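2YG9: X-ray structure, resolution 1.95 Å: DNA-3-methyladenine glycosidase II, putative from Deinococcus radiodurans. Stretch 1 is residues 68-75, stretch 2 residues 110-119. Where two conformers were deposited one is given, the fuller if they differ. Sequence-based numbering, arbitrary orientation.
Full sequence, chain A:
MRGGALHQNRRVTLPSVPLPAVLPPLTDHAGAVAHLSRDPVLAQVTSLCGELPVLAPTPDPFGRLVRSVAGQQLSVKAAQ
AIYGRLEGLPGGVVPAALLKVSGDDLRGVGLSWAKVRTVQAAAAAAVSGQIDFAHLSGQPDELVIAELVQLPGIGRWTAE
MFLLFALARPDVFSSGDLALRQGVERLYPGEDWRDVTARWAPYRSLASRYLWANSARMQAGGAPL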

# COMPACT_ATOMS: atom_id res chain seq x y z
N SER A 68 -6.44 6.37 1.56
CA SER A 68 -5.35 5.87 2.40
C SER A 68 -4.94 6.95 3.43
O SER A 68 -4.90 6.70 4.65
CB SER A 68 -4.17 5.46 1.51
OG SER A 68 -2.97 5.34 2.26
N VAL A 69 -4.69 8.15 2.92
CA VAL A 69 -4.25 9.27 3.73
C VAL A 69 -5.29 9.60 4.80
O VAL A 69 -4.97 9.70 5.99
CB VAL A 69 -3.98 10.51 2.83
CG1 VAL A 69 -3.77 11.77 3.66
CG2 VAL A 69 -2.79 10.24 1.92
N ALA A 70 -6.52 9.78 4.37
CA ALA A 70 -7.62 10.11 5.26
C ALA A 70 -7.85 9.09 6.35
O ALA A 70 -8.14 9.47 7.48
CB ALA A 70 -8.89 10.30 4.47
N GLY A 71 -7.70 7.81 6.03
CA GLY A 71 -7.91 6.75 6.99
C GLY A 71 -6.81 6.48 8.00
O GLY A 71 -7.04 5.72 8.92
N GLN A 72 -5.62 7.07 7.83
CA GLN A 72 -4.44 6.74 8.66
C GLN A 72 -4.68 7.01 10.14
O GLN A 72 -5.18 8.05 10.51
CB GLN A 72 -3.18 7.48 8.16
CG GLN A 72 -2.51 6.79 6.98
CD GLN A 72 -1.36 7.58 6.32
OE1 GLN A 72 -1.13 8.75 6.63
NE2 GLN A 72 -0.63 6.93 5.42
N GLN A 73 -4.35 6.01 10.98
CA GLN A 73 -4.58 6.05 12.45
C GLN A 73 -6.04 5.97 12.91
O GLN A 73 -6.28 6.00 14.11
CB GLN A 73 -3.95 7.29 13.08
CG GLN A 73 -2.43 7.28 13.14
CD GLN A 73 -1.78 7.49 11.81
OE1 GLN A 73 -2.03 8.52 11.13
NE2 GLN A 73 -0.92 6.55 11.41
N LEU A 74 -6.99 5.87 11.99
CA LEU A 74 -8.41 5.81 12.36
C LEU A 74 -8.90 4.37 12.40
O LEU A 74 -8.32 3.50 11.76
CB LEU A 74 -9.25 6.54 11.32
CG LEU A 74 -8.87 7.97 10.94
CD1 LEU A 74 -10.04 8.59 10.18
CD2 LEU A 74 -8.50 8.77 12.17
N SER A 75 -10.00 4.13 13.11
CA SER A 75 -10.62 2.81 13.08
C SER A 75 -11.14 2.58 11.66
O SER A 75 -11.31 3.51 10.88
CB SER A 75 -11.78 2.72 14.07
OG SER A 75 -12.83 3.59 13.67
N GLY A 110 -13.33 16.35 9.26
CA GLY A 110 -12.67 15.59 10.31
C GLY A 110 -11.21 15.33 10.12
O GLY A 110 -10.61 14.64 10.94
N LEU A 111 -10.61 15.88 9.08
CA LEU A 111 -9.20 15.65 8.79
C LEU A 111 -8.29 16.46 9.69
O LEU A 111 -8.52 17.62 9.93
CB LEU A 111 -8.87 15.98 7.34
CG LEU A 111 -9.45 15.07 6.26
CD1 LEU A 111 -9.08 15.60 4.91
CD2 LEU A 111 -8.95 13.59 6.37
N SER A 112 -7.23 15.84 10.16
CA SER A 112 -6.15 16.60 10.81
C SER A 112 -5.57 17.62 9.81
O SER A 112 -5.71 17.44 8.61
CB SER A 112 -5.08 15.62 11.23
OG SER A 112 -4.49 15.05 10.11
N TRP A 113 -4.92 18.66 10.30
CA TRP A 113 -4.25 19.60 9.43
C TRP A 113 -3.19 18.92 8.55
O TRP A 113 -3.09 19.25 7.38
CB TRP A 113 -3.60 20.73 10.22
CG TRP A 113 -4.62 21.73 10.70
CD1 TRP A 113 -4.99 21.94 11.98
CD2 TRP A 113 -5.41 22.61 9.89
NE1 TRP A 113 -5.96 22.92 12.04
CE2 TRP A 113 -6.22 23.36 10.78
CE3 TRP A 113 -5.48 22.86 8.51
CZ2 TRP A 113 -7.10 24.34 10.34
CZ3 TRP A 113 -6.36 23.81 8.06
CH2 TRP A 113 -7.17 24.55 8.96
N ALA A 114 -2.43 17.99 9.13
CA ALA A 114 -1.47 17.19 8.36
C ALA A 114 -2.14 16.53 7.11
O ALA A 114 -1.63 16.61 6.00
CB ALA A 114 -0.84 16.11 9.26
N LYS A 115 -3.27 15.86 7.32
CA LYS A 115 -3.99 15.20 6.23
C LYS A 115 -4.60 16.19 5.27
O LYS A 115 -4.50 15.99 4.08
CB LYS A 115 -5.08 14.26 6.78
CG LYS A 115 -4.57 13.00 7.41
CD LYS A 115 -5.67 12.33 8.21
CE LYS A 115 -5.29 10.97 8.85
NZ LYS A 115 -6.50 10.33 9.45
N VAL A 116 -5.14 17.32 5.76
CA VAL A 116 -5.58 18.42 4.86
C VAL A 116 -4.49 18.83 3.87
O VAL A 116 -4.72 18.95 2.67
CB VAL A 116 -6.10 19.68 5.66
CG1 VAL A 116 -6.35 20.89 4.72
CG2 VAL A 116 -7.35 19.32 6.42
N ARG A 117 -3.30 19.02 4.39
CA ARG A 117 -2.16 19.48 3.63
C ARG A 117 -1.72 18.46 2.60
O ARG A 117 -1.42 18.80 1.44
CB ARG A 117 -0.99 19.78 4.58
CG ARG A 117 0.34 20.05 3.89
CD ARG A 117 1.44 20.48 4.90
NE ARG A 117 1.13 21.77 5.52
CZ ARG A 117 1.23 22.96 4.93
NH1 ARG A 117 1.60 23.06 3.65
NH2 ARG A 117 0.94 24.08 5.62
N THR A 118 -1.65 17.22 3.04
CA THR A 118 -1.32 16.09 2.15
C THR A 118 -2.32 15.96 1.02
O THR A 118 -1.96 15.91 -0.14
CB THR A 118 -1.29 14.77 2.97
OG1 THR A 118 -0.26 14.85 3.95
CG2 THR A 118 -1.08 13.58 2.07
N VAL A 119 -3.60 15.92 1.37
CA VAL A 119 -4.69 15.91 0.36
C VAL A 119 -4.67 17.12 -0.59
O VAL A 119 -4.80 16.94 -1.81
CB VAL A 119 -6.10 15.75 1.00
CG1 VAL A 119 -7.16 15.80 -0.08
CG2 VAL A 119 -6.22 14.41 1.78

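A single lysine does the polar work of this contact, and it does so against bare backbone. Lys115 reaches out of its helix, and its amine gives two hydrogen bonds to carbonyls of the other stretch: NZ lies 2.7 Å from Ala70 O and 2.8 Å from Gln72 O. No carboxylate from either stretch takes part; the positive charge is met by carbonyl dipoles.

The two carbonyls sit in different settings. The helix that enters the first stretch is coming to its end, and the chain turns through a type II beta turn from Gly71 to Leu74, closed by Leu74 N to Gly71 O at 3.1 Å. Gln73, with phi/psi of 70/1, takes the positive phi that such a turn calls for at its third position. Ala70 O belongs to the last part of the helix, where the chain leaves the helical path and no amide of a further turn follows; Gln72 O is a carbonyl of the turn itself. Lys115 NZ bonds to both. The rule to read here is that a lysine from a neighboring helix can tie a helix end to the turn that follows it.

The reach depends on an extended side chain. Lys115 has chi1 at m and its remaining three chi angles at t, so the amine is carried nearly as far from the backbone as the residue allows. Its base starts close: Ala70 CA and Lys115 CA, the nearest CA pair across the stretches, are 6.3 Å apart. The methylenes are used along the way, with Lys115 CG 4.0 Å from Val69 CG1 and Lys115 CE 4.1 Å from Gln72 CB. Lys115 CE also comes within 3.1 Å of Val69 O, a close contact beside the two bonds.

Apolar packing flanks the lysine. Val69 points toward the second helix, and its CG1 meets Thr118 CG2 at 3.6 Å and Val119 CG2 at 4.1 Å, so the threonine offers its methyl to this seam. Ala70 presents its CB sideways to Leu111, whose CD2 comes to 3.8 Å; the leucine's CA-to-CB bond is also sideways, but the end of its side chain swings nearer.

The second stretch secures its own helix start. Ser112 is the N-cap, and its OG accepts from Lys115 N at 3.2 Å, while Val116 N bonds to Ser112 O at 2.9 Å. Lys115 is thus held at both ends, its backbone amide by the cap, and its amine by one carbonyl of the helix, Ala70 O, and one of the turn, Gln72 O, in a compact contact that buries 309 Å² in total.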